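PDB 5NTD: leucyl aminopeptidase from Trypanosoma brucei brucei, which probably removes amino-terminal residues such as leucine from peptides, as an M17 metallopeptidase with a manganese-bound active site that holds the inhibitor bestatin. Local coordinates for residues Leu146-Leu151 against Val187-Pro192; Cys116-Asp121 against Leu151-Ala156; Val50-Gln55 against Val107-Ser112; Val26-Val31 against Lys197-Val202. One frame throughout, in Å; residues are numbered along the deposited sequence.

Interaction 1: residues Leu146-Leu151 against Val187-Pro192; sequences LSNAVL and VFPEPP
V150 and F188 meet where two parts of a beta-alpha-beta unit converge: the loop that carries strand 140-145 into helix 150-158, and the end of strand 183-188. Their side chains cross at about a right angle. CG1 of V150 stands over the middle of the F188 ring, 3.7 Å from its centroid and 9° off the normal, a well-centred CH-pi contact. With chi1 at -60°, that methyl lies anti to the carbonyl carbon of V150, and it also reaches P192, where CG1 and CB are 3.7 Å apart. The one methyl thus serves two neighbours, the phenylalanine face and P192 CB, in directions roughly at right angles. S147 O approaches the same phenylalanine differently, at the ring edge near its plane, 3.6 Å from CD1. L199 of helix 196-214 also packs on V150, F188 and P192, joining this contact to the next helix.

Toward the surface, N148 and P189 meet tip to tip, with the amide OD1 3.4 Å from CD of the pyrrolidine. E190 N donates a weak hydrogen bond to N148 OD1, bent to 145°. A water placed to donate to both this OD1 and E190 O links the side chain to the backbone. The loop also has its own brace just before the helix: in an ST turn, S147 OG accepts a 2.9 Å hydrogen bond from A149 N.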
loop_
_atom_site.group_PDB
_atom_site.type_symbol
_atom_site.label_atom_id
_atom_site.label_comp_id
_atom_site.label_asym_id
_atom_site.label_seq_id
_atom_site.Cartn_x
_atom_site.Cartn_y
_atom_site.Cartn_z
ATOM N N LEU G 146 47.155 -18.985 -2.143
ATOM C CA LEU G 146 48.187 -19.038 -1.115
ATOM C C LEU G 146 47.693 -19.610 0.217
ATOM O O LEU G 146 48.482 -19.798 1.130
ATOM C CB LEU G 146 48.823 -17.676 -0.924
ATOM C CG LEU G 146 49.381 -17.111 -2.237
ATOM C CD1 LEU G 146 50.010 -15.750 -1.994
ATOM C CD2 LEU G 146 50.390 -18.035 -2.889
ATOM N N SER G 147 46.402 -19.869 0.313
ATOM C CA SER G 147 45.813 -20.515 1.490
ATOM C C SER G 147 45.864 -21.999 1.304
ATOM O O SER G 147 45.767 -22.500 0.191
ATOM C CB SER G 147 44.352 -20.093 1.697
ATOM O OG SER G 147 43.683 -20.918 2.653
ATOM N N ASN G 148 46.024 -22.710 2.418
ATOM C CA ASN G 148 45.923 -24.201 2.428
ATOM C C ASN G 148 44.588 -24.678 3.001
ATOM O O ASN G 148 44.448 -25.833 3.351
ATOM C CB ASN G 148 47.086 -24.834 3.196
ATOM C CG ASN G 148 48.384 -24.805 2.402
ATOM O OD1 ASN G 148 48.512 -25.460 1.356
ATOM N ND2 ASN G 148 49.335 -23.997 2.864
ATOM N N ALA G 149 43.617 -23.771 3.115
ATOM C CA ALA G 149 42.292 -24.117 3.661
ATOM C C ALA G 149 41.504 -24.735 2.524
ATOM O O ALA G 149 40.636 -24.116 1.917
ATOM C CB ALA G 149 41.600 -22.911 4.245
ATOM N N VAL G 150 41.818 -25.983 2.242
ATOM C CA VAL G 150 41.461 -26.574 0.937
ATOM C C VAL G 150 39.969 -26.725 0.684
ATOM O O VAL G 150 39.490 -26.488 -0.408
ATOM C CB VAL G 150 42.183 -27.905 0.653
ATOM C CG1 VAL G 150 43.691 -27.682 0.651
ATOM C CG2 VAL G 150 41.805 -28.983 1.650
ATOM N N LEU G 151 39.234 -27.118 1.702
ATOM C CA LEU G 151 37.773 -27.341 1.529
ATOM C C LEU G 151 37.014 -26.022 1.248
ATOM O O LEU G 151 36.297 -25.937 0.259
ATOM C CB LEU G 151 37.129 -28.067 2.717
ATOM C CG LEU G 151 35.728 -28.559 2.325
ATOM C CD1 LEU G 151 35.741 -30.057 2.138
ATOM C CD2 LEU G 151 34.699 -28.177 3.369
ATOM N N VAL G 187 45.730 -24.207 -7.775
ATOM C CA VAL G 187 47.088 -24.604 -7.399
ATOM C C VAL G 187 47.371 -24.193 -5.974
ATOM O O VAL G 187 47.673 -23.043 -5.697
ATOM C CB VAL G 187 48.138 -23.983 -8.323
ATOM C CG1 VAL G 187 49.510 -24.593 -8.037
ATOM C CG2 VAL G 187 47.775 -24.221 -9.787
ATOM N N PHE G 188 47.244 -25.152 -5.075
ATOM C CA PHE G 188 47.548 -24.906 -3.630
ATOM C C PHE G 188 49.052 -24.836 -3.411
ATOM O O PHE G 188 49.809 -25.369 -4.224
ATOM C CB PHE G 188 46.988 -26.000 -2.739
ATOM C CG PHE G 188 45.478 -26.050 -2.711
ATOM C CD1 PHE G 188 44.743 -25.038 -2.104
ATOM C CD2 PHE G 188 44.788 -27.115 -3.306
ATOM C CE1 PHE G 188 43.350 -25.082 -2.071
ATOM C CE2 PHE G 188 43.391 -27.154 -3.299
ATOM C CZ PHE G 188 42.682 -26.142 -2.676
ATOM N N PRO G 189 49.501 -24.191 -2.342
ATOM C CA PRO G 189 50.945 -24.210 -2.032
ATOM C C PRO G 189 51.520 -25.618 -1.763
ATOM O O PRO G 189 52.590 -25.950 -2.239
ATOM C CB PRO G 189 51.044 -23.375 -0.746
ATOM C CG PRO G 189 49.793 -22.552 -0.746
ATOM C CD PRO G 189 48.743 -23.439 -1.342
ATOM N N GLU G 190 50.778 -26.410 -1.007
ATOM C CA GLU G 190 51.183 -27.757 -0.615
ATOM C C GLU G 190 50.201 -28.762 -1.155
ATOM O O GLU G 190 49.049 -28.413 -1.437
ATOM C CB GLU G 190 51.182 -27.884 0.908
ATOM C CG GLU G 190 52.056 -26.890 1.681
ATOM C CD GLU G 190 53.539 -27.058 1.343
ATOM O OE1 GLU G 190 53.942 -28.074 0.739
ATOM O OE2 GLU G 190 54.343 -26.205 1.708
ATOM N N PRO G 191 50.614 -30.049 -1.247
ATOM C CA PRO G 191 49.628 -31.077 -1.613
ATOM C C PRO G 191 48.428 -31.013 -0.658
ATOM O O PRO G 191 48.614 -30.910 0.540
ATOM C CB PRO G 191 50.400 -32.372 -1.432
ATOM C CG PRO G 191 51.824 -32.000 -1.645
ATOM C CD PRO G 191 51.959 -30.615 -1.088
ATOM N N PRO G 192 47.211 -30.986 -1.186
ATOM C CA PRO G 192 46.100 -30.721 -0.319
ATOM C C PRO G 192 45.872 -31.859 0.671
ATOM O O PRO G 192 45.897 -33.037 0.296
ATOM C CB PRO G 192 44.915 -30.587 -1.299
ATOM C CG PRO G 192 45.335 -31.348 -2.495
ATOM C CD PRO G 192 46.803 -31.111 -2.589
HETATM O O HOH W 1 47.266 -27.556 0.792
#

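Interaction 2: residues Cys116-Asp121 against Leu151-Ala156; sequences CPARPD and LPIAAA
P120 packs against P152 and A156, bringing the first turn of helix 120-131 onto the flank of helix 150-158. No hydrogen bond crosses between the two segments, and the contact is apolar. The two proline rings cross obliquely, CG of P120 lying 4.1 Å from CB of P152. One turn further along helix 150-158, A156 presents its methyl to the same residue, its CB 3.8 Å from CB of P120 and closer still, at 3.5 Å, to P120 O. C116 adds its sulfur to P152: SG, anti to the backbone N with chi1 176°, comes to 4.2 Å from CB. A118 makes a looser approach to I153.

Polar bonds work within the segments instead. A type I turn from C116 to R119 is closed by R119 N to C116 O, and R119 then takes the N-cap position of the helix. Its guanidinium grips the D121 carboxylate in a side-on salt bridge, NE to OD1 and NH1 to OD2, each 2.9 Å long. Both oxygens use syn lone pairs and lie in or close to the guanidinium plane, which holds the two flat groups nearly coplanar, away from the apolar contact. The third nitrogen, NH2, bonds K110 O.

The T124 hydroxyl, one turn into helix 120-131, lies within hydrogen-bonding distance of both P120 O and A156 O, its single proton shared or alternating between them. E447 and Y448 of a second subunit pack on R119 and D121. On helix 150-158, A154 touches L199 and A155 touches T206, both of helix 196-214.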
loop_
_atom_site.group_PDB
_atom_site.type_symbol
_atom_site.label_atom_id
_atom_site.label_comp_id
_atom_site.label_asym_id
_atom_site.label_seq_id
_atom_site.Cartn_x
_atom_site.Cartn_y
_atom_site.Cartn_z
ATOM N N CYS G 116 34.324 -17.679 8.665
ATOM C CA CYS G 116 35.430 -18.562 8.226
ATOM C C CYS G 116 36.710 -17.755 8.084
ATOM O O CYS G 116 36.728 -16.783 7.324
ATOM C CB CYS G 116 35.104 -19.195 6.891
ATOM S SG CYS G 116 36.458 -20.201 6.225
ATOM N N PRO G 117 37.782 -18.104 8.843
ATOM C CA PRO G 117 39.005 -17.268 8.884
ATOM C C PRO G 117 39.673 -17.082 7.535
ATOM O O PRO G 117 40.291 -16.059 7.287
ATOM C CB PRO G 117 39.931 -18.055 9.804
ATOM C CG PRO G 117 39.029 -18.827 10.693
ATOM C CD PRO G 117 37.795 -19.130 9.882
ATOM N N ALA G 118 39.501 -18.068 6.674
ATOM C CA ALA G 118 40.079 -17.988 5.320
ATOM C C ALA G 118 39.325 -17.031 4.352
ATOM O O ALA G 118 39.746 -16.829 3.229
ATOM C CB ALA G 118 40.137 -19.372 4.693
ATOM N N ARG G 119 38.193 -16.518 4.809
ATOM C CA ARG G 119 37.367 -15.567 4.035
ATOM C C ARG G 119 37.156 -16.015 2.594
ATOM O O ARG G 119 37.466 -15.292 1.655
ATOM C CB ARG G 119 37.976 -14.185 4.091
ATOM C CG ARG G 119 37.980 -13.582 5.498
ATOM C CD ARG G 119 36.573 -13.308 6.037
ATOM N NE ARG G 119 35.780 -12.499 5.116
ATOM C CZ ARG G 119 35.786 -11.170 5.064
ATOM N NH1 ARG G 119 35.074 -10.549 4.140
ATOM N NH2 ARG G 119 36.532 -10.437 5.877
ATOM N N PRO G 120 36.637 -17.250 2.412
ATOM C CA PRO G 120 36.348 -17.736 1.092
ATOM C C PRO G 120 35.315 -16.884 0.331
ATOM O O PRO G 120 35.264 -16.939 -0.899
ATOM C CB PRO G 120 35.781 -19.133 1.356
ATOM C CG PRO G 120 35.256 -19.058 2.742
ATOM C CD PRO G 120 36.223 -18.201 3.447
ATOM N N ASP G 121 34.509 -16.128 1.059
ATOM C CA ASP G 121 33.584 -15.171 0.434
ATOM C C ASP G 121 34.343 -14.216 -0.513
ATOM O O ASP G 121 33.917 -13.943 -1.632
ATOM C CB ASP G 121 32.801 -14.364 1.465
ATOM C CG ASP G 121 33.686 -13.564 2.389
ATOM O OD1 ASP G 121 34.542 -14.167 3.088
ATOM O OD2 ASP G 121 33.562 -12.332 2.427
ATOM N N LEU G 151 39.234 -27.118 1.702
ATOM C CA LEU G 151 37.773 -27.341 1.529
ATOM C C LEU G 151 37.014 -26.022 1.248
ATOM O O LEU G 151 36.297 -25.937 0.259
ATOM C CB LEU G 151 37.129 -28.067 2.717
ATOM C CG LEU G 151 35.728 -28.559 2.325
ATOM C CD1 LEU G 151 35.741 -30.057 2.138
ATOM C CD2 LEU G 151 34.699 -28.177 3.369
ATOM N N PRO G 152 37.153 -25.019 2.122
ATOM C CA PRO G 152 36.456 -23.770 1.823
ATOM C C PRO G 152 36.893 -23.125 0.519
ATOM O O PRO G 152 36.057 -22.551 -0.181
ATOM C CB PRO G 152 36.780 -22.866 3.012
ATOM C CG PRO G 152 37.916 -23.496 3.703
ATOM C CD PRO G 152 37.835 -24.958 3.415
ATOM N N ILE G 153 38.167 -23.244 0.180
ATOM C CA ILE G 153 38.664 -22.696 -1.107
ATOM C C ILE G 153 38.073 -23.457 -2.270
ATOM O O ILE G 153 37.678 -22.870 -3.265
ATOM C CB ILE G 153 40.187 -22.608 -1.206
ATOM C CG1 ILE G 153 40.651 -21.226 -0.740
ATOM C CG2 ILE G 153 40.633 -22.681 -2.660
ATOM C CD1 ILE G 153 41.011 -21.170 0.689
ATOM N N ALA G 154 37.979 -24.762 -2.133
ATOM C CA ALA G 154 37.407 -25.578 -3.223
ATOM C C ALA G 154 35.978 -25.157 -3.558
ATOM O O ALA G 154 35.613 -24.999 -4.707
ATOM C CB ALA G 154 37.444 -27.039 -2.864
ATOM N N ALA G 155 35.174 -25.026 -2.525
ATOM C CA ALA G 155 33.778 -24.609 -2.688
ATOM C C ALA G 155 33.701 -23.155 -3.235
ATOM O O ALA G 155 32.882 -22.848 -4.057
ATOM C CB ALA G 155 33.017 -24.744 -1.366
ATOM N N ALA G 156 34.588 -22.312 -2.733
ATOM C CA ALA G 156 34.633 -20.903 -3.107
ATOM C C ALA G 156 34.911 -20.729 -4.578
ATOM O O ALA G 156 34.293 -19.904 -5.246
ATOM C CB ALA G 156 35.670 -20.159 -2.304
#

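Interaction 3: residues Val50-Gln55 against Val107-Ser112; sequences VGTHKQ and VPTKAS
Strands 46-52 and 99-107, parallel neighbours in the mixed sheet of six strands, are joined near their C-terminal ends by a backbone bond from V107 N to G51 O. It is 2.8 Å long and nearly straight at 170°, though the donor stands well above the carbonyl plane, 52° out of it. G51 is also bonded to G105, which continues the ladder. One residue on, T52 CA points its hydrogen at V107 O, 3.3 Å away. Past this point the chains separate, and a water fills in for a direct bond, accepting from H53 N and donating to V107 O.

As strand 46-52 gives way to a turn, T52 forms an ST motif: its OG1 accepts from Q55 N at 3.1 Å. The glutamine answers, OE1 taking the hydrogen of T52 N at 2.8 Å. With chi1 at 60°, T52 has OG1 between the backbone N and the carbonyl carbon, and its methyl is left to face the other segment. There T52 and T109 cross at about a right angle, CG2 to CG2 at 3.7 Å. V123 and L126 of helix 120-131 pack on V107; further along, S112 hydrogen-bonds to Y444 and E447 of a second subunit.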
loop_
_atom_site.group_PDB
_atom_site.type_symbol
_atom_site.label_atom_id
_atom_site.label_comp_id
_atom_site.label_asym_id
_atom_site.label_seq_id
_atom_site.Cartn_x
_atom_site.Cartn_y
_atom_site.Cartn_z
ATOM N N VAL G 50 45.831 -15.386 -5.712
ATOM C CA VAL G 50 45.011 -14.868 -4.587
ATOM C C VAL G 50 45.552 -15.270 -3.233
ATOM O O VAL G 50 45.791 -16.438 -2.965
ATOM C CB VAL G 50 43.480 -15.150 -4.686
ATOM C CG1 VAL G 50 42.922 -14.531 -5.959
ATOM C CG2 VAL G 50 43.176 -16.611 -4.720
ATOM N N GLY G 51 45.679 -14.281 -2.372
ATOM C CA GLY G 51 46.092 -14.528 -1.001
ATOM C C GLY G 51 45.992 -13.297 -0.151
ATOM O O GLY G 51 45.641 -12.216 -0.626
ATOM N N THR G 52 46.307 -13.452 1.125
ATOM C CA THR G 52 46.296 -12.310 2.060
ATOM C C THR G 52 47.471 -11.392 1.784
ATOM O O THR G 52 48.424 -11.766 1.094
ATOM C CB THR G 52 46.359 -12.764 3.514
ATOM O OG1 THR G 52 47.572 -13.510 3.733
ATOM C CG2 THR G 52 45.153 -13.657 3.867
ATOM N N HIS G 53 47.412 -10.201 2.352
ATOM C CA HIS G 53 48.503 -9.207 2.257
ATOM C C HIS G 53 49.862 -9.830 2.624
ATOM O O HIS G 53 50.867 -9.691 1.882
ATOM C CB HIS G 53 48.251 -8.050 3.185
ATOM C CG HIS G 53 49.189 -6.902 3.003
ATOM N ND1 HIS G 53 50.394 -6.823 3.659
ATOM C CD2 HIS G 53 49.084 -5.760 2.275
ATOM C CE1 HIS G 53 50.999 -5.690 3.341
ATOM N NE2 HIS G 53 50.220 -5.025 2.501
ATOM N N LYS G 54 49.862 -10.594 3.714
ATOM C CA LYS G 54 51.094 -11.278 4.199
ATOM C C LYS G 54 51.475 -12.436 3.303
ATOM O O LYS G 54 52.630 -12.558 2.904
ATOM C CB LYS G 54 50.969 -11.753 5.664
ATOM N N GLN G 55 50.512 -13.265 2.938
ATOM C CA GLN G 55 50.829 -14.438 2.073
ATOM C C GLN G 55 51.436 -14.034 0.721
ATOM O O GLN G 55 52.379 -14.640 0.217
ATOM C CB GLN G 55 49.609 -15.262 1.773
ATOM C CG GLN G 55 49.119 -16.063 2.938
ATOM C CD GLN G 55 47.670 -16.496 2.756
ATOM O OE1 GLN G 55 46.970 -16.054 1.852
ATOM N NE2 GLN G 55 47.227 -17.388 3.616
ATOM N N VAL G 107 43.076 -11.041 -0.337
ATOM C CA VAL G 107 42.069 -11.526 0.632
ATOM C C VAL G 107 42.278 -10.859 1.999
ATOM O O VAL G 107 43.387 -10.868 2.521
ATOM C CB VAL G 107 42.168 -13.047 0.821
ATOM C CG1 VAL G 107 41.057 -13.558 1.725
ATOM C CG2 VAL G 107 42.121 -13.743 -0.528
ATOM N N PRO G 108 41.223 -10.278 2.598
ATOM C CA PRO G 108 41.382 -9.783 3.962
ATOM C C PRO G 108 41.693 -10.878 4.979
ATOM O O PRO G 108 41.364 -12.047 4.784
ATOM C CB PRO G 108 40.040 -9.144 4.271
ATOM C CG PRO G 108 39.088 -9.883 3.435
ATOM C CD PRO G 108 39.834 -10.177 2.155
ATOM N N THR G 109 42.339 -10.483 6.054
ATOM C CA THR G 109 42.546 -11.408 7.183
ATOM C C THR G 109 41.465 -11.197 8.248
ATOM O O THR G 109 41.253 -12.078 9.051
ATOM C CB THR G 109 43.914 -11.274 7.914
ATOM O OG1 THR G 109 44.113 -9.921 8.290
ATOM C CG2 THR G 109 45.057 -11.763 7.068
ATOM N N LYS G 110 40.872 -10.003 8.298
ATOM C CA LYS G 110 39.740 -9.679 9.222
ATOM C C LYS G 110 38.658 -10.761 9.055
ATOM O O LYS G 110 38.269 -11.116 7.956
ATOM C CB LYS G 110 39.124 -8.278 9.014
ATOM N N ALA G 111 38.271 -11.338 10.173
ATOM C CA ALA G 111 37.237 -12.390 10.218
ATOM C C ALA G 111 36.735 -12.492 11.652
ATOM O O ALA G 111 37.461 -12.844 12.526
ATOM C CB ALA G 111 37.783 -13.717 9.769
ATOM N N SER G 112 35.467 -12.211 11.852
ATOM C CA SER G 112 34.822 -12.248 13.189
ATOM C C SER G 112 34.723 -13.717 13.634
ATOM O O SER G 112 34.796 -14.624 12.813
ATOM C CB SER G 112 33.398 -11.577 13.141
ATOM O OG SER G 112 32.311 -12.526 12.787
HETATM O O HOH W 2 45.165 -8.811 3.614
#

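Interaction 4: residues Val26-Val31 against Lys197-Val202; sequences VCFTDV and KDLEAV
F28 turns its ring toward L199, and in doing so joins strand 26-30 to helix 196-214; the axes of strand 26-30 and of the helical segment 197-202 approach to 7.6 Å and run roughly antiparallel. A chi1 of -55° sets the phenylalanine CG beside its backbone N, and the two side chains cross at about a right angle. L199 CB lies over one ring face, displaced toward the rim, 3.8 Å from the centroid and nearest CD1. CD1 of L199, anti to CA (chi2 176°), reaches the CG side of the ring, 4.1 Å from F28 CG. The same ring touches A154 of helix 150-158 and F188 of the adjoining strand.

E200 carries the polar half. Its CD is anti to CA (chi2 -175°). V26 O lies 3.5 Å from E200 CG, and OE2 comes to 3.8 Å from C27 CB. A water links this carboxylate to the strand, donating to OE2 at 2.6 Å and accepting from F28 N at 2.8 Å. C27 and T29 spend their backbone bonds on strand 183-188; at F28 the edge strand instead meets water. The donated bond is consistent with an ionised carboxylate whose charge this water may partly offset beside a mainly apolar contact.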
loop_
_atom_site.group_PDB
_atom_site.type_symbol
_atom_site.label_atom_id
_atom_site.label_comp_id
_atom_site.label_asym_id
_atom_site.label_seq_id
_atom_site.Cartn_x
_atom_site.Cartn_y
_atom_site.Cartn_z
ATOM N N VAL G 26 36.400 -27.548 -12.489
ATOM C CA VAL G 26 37.519 -27.248 -11.575
ATOM C C VAL G 26 38.351 -28.493 -11.315
ATOM O O VAL G 26 37.825 -29.574 -11.061
ATOM C CB VAL G 26 37.019 -26.688 -10.220
ATOM C CG1 VAL G 26 38.174 -26.180 -9.355
ATOM C CG2 VAL G 26 36.032 -25.550 -10.440
ATOM N N CYS G 27 39.655 -28.315 -11.345
ATOM C CA CYS G 27 40.586 -29.350 -10.861
ATOM C C CYS G 27 41.581 -28.726 -9.886
ATOM O O CYS G 27 41.660 -27.523 -9.730
ATOM C CB CYS G 27 41.324 -30.052 -11.996
ATOM S SG CYS G 27 42.261 -28.914 -13.026
ATOM N N PHE G 28 42.274 -29.588 -9.159
ATOM C CA PHE G 28 43.109 -29.166 -8.037
ATOM C C PHE G 28 44.474 -29.827 -8.120
ATOM O O PHE G 28 44.602 -31.014 -8.389
ATOM C CB PHE G 28 42.452 -29.513 -6.696
ATOM C CG PHE G 28 41.074 -28.947 -6.561
ATOM C CD1 PHE G 28 39.970 -29.649 -7.040
ATOM C CD2 PHE G 28 40.883 -27.669 -6.028
ATOM C CE1 PHE G 28 38.687 -29.118 -6.954
ATOM C CE2 PHE G 28 39.610 -27.150 -5.922
ATOM C CZ PHE G 28 38.501 -27.874 -6.394
ATOM N N THR G 29 45.483 -29.034 -7.805
ATOM C CA THR G 29 46.830 -29.536 -7.702
ATOM C C THR G 29 47.596 -28.689 -6.718
ATOM O O THR G 29 47.007 -27.910 -5.947
ATOM C CB THR G 29 47.507 -29.600 -9.093
ATOM O OG1 THR G 29 48.776 -30.275 -8.989
ATOM C CG2 THR G 29 47.708 -28.216 -9.709
ATOM N N ASP G 30 48.911 -28.841 -6.726
ATOM C CA ASP G 30 49.787 -28.022 -5.839
ATOM C C ASP G 30 51.031 -27.570 -6.605
ATOM O O ASP G 30 51.300 -28.066 -7.690
ATOM C CB ASP G 30 50.183 -28.807 -4.589
ATOM C CG ASP G 30 51.012 -30.048 -4.919
ATOM O OD1 ASP G 30 52.256 -29.895 -5.057
ATOM O OD2 ASP G 30 50.408 -31.134 -5.036
ATOM N N VAL G 31 51.735 -26.608 -6.047
ATOM C CA VAL G 31 52.790 -25.872 -6.776
ATOM C C VAL G 31 53.902 -26.781 -7.303
ATOM O O VAL G 31 54.293 -26.711 -8.482
ATOM C CB VAL G 31 53.440 -24.792 -5.903
ATOM C CG1 VAL G 31 54.711 -24.258 -6.567
ATOM C CG2 VAL G 31 52.479 -23.641 -5.660
ATOM N N LYS G 197 40.777 -35.473 -6.143
ATOM C CA LYS G 197 39.517 -36.087 -6.685
ATOM C C LYS G 197 38.346 -35.903 -5.682
ATOM O O LYS G 197 37.187 -35.762 -6.072
ATOM C CB LYS G 197 39.699 -37.565 -7.081
ATOM N N ASP G 198 38.661 -35.919 -4.395
ATOM C CA ASP G 198 37.656 -35.645 -3.367
ATOM C C ASP G 198 37.196 -34.164 -3.424
ATOM O O ASP G 198 36.004 -33.851 -3.248
ATOM C CB ASP G 198 38.201 -35.963 -1.963
ATOM C CG ASP G 198 38.349 -37.473 -1.705
ATOM O OD1 ASP G 198 38.287 -38.263 -2.674
ATOM O OD2 ASP G 198 38.407 -37.858 -0.506
ATOM N N LEU G 199 38.165 -33.268 -3.609
ATOM C CA LEU G 199 37.858 -31.844 -3.768
ATOM C C LEU G 199 37.023 -31.627 -5.025
ATOM O O LEU G 199 36.079 -30.831 -5.033
ATOM C CB LEU G 199 39.103 -30.986 -3.817
ATOM C CG LEU G 199 39.877 -30.935 -2.497
ATOM C CD1 LEU G 199 41.172 -30.137 -2.676
ATOM C CD2 LEU G 199 39.049 -30.324 -1.380
ATOM N N GLU G 200 37.323 -32.369 -6.072
ATOM C CA GLU G 200 36.481 -32.313 -7.295
ATOM C C GLU G 200 35.034 -32.715 -7.036
ATOM O O GLU G 200 34.109 -32.077 -7.527
ATOM C CB GLU G 200 37.001 -33.199 -8.412
ATOM C CG GLU G 200 38.122 -32.561 -9.193
ATOM C CD GLU G 200 38.549 -33.399 -10.374
ATOM O OE1 GLU G 200 37.701 -34.116 -10.970
ATOM O OE2 GLU G 200 39.740 -33.319 -10.724
ATOM N N ALA G 201 34.857 -33.748 -6.252
ATOM C CA ALA G 201 33.499 -34.218 -5.897
ATOM C C ALA G 201 32.705 -33.128 -5.145
ATOM O O ALA G 201 31.524 -32.886 -5.424
ATOM C CB ALA G 201 33.545 -35.470 -5.071
ATOM N N VAL G 202 33.387 -32.450 -4.243
ATOM C CA VAL G 202 32.788 -31.305 -3.488
ATOM C C VAL G 202 32.402 -30.158 -4.427
ATOM O O VAL G 202 31.301 -29.645 -4.387
ATOM C CB VAL G 202 33.750 -30.770 -2.402
ATOM C CG1 VAL G 202 33.242 -29.480 -1.778
ATOM C CG2 VAL G 202 33.913 -31.820 -1.326
HETATM O O HOH W 3 41.547 -32.253 -9.161
#

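Overall arrangement
The four contacts follow one six-stranded sheet and its helices, in a domain whose sequence is consistent with a macro-like fold. Interaction 4 spans the longest loop, and the other three are nested within it; interaction 3 closes before interactions 1 and 2, whose segments alternate. Interactions 1 and 2, which share L151 and helix 150-158, each touch the other three; the centre of interaction 1 is about 10 Å from that of interaction 4, 11 Å from interaction 2 and 14 Å from interaction 3. Interactions 3 and 4 do not touch, their centres about 22 Å apart, yet the sheet connects them. Local packing ties sequence-distant elements into one body, which interactions 2 and 3 bring against a second subunit.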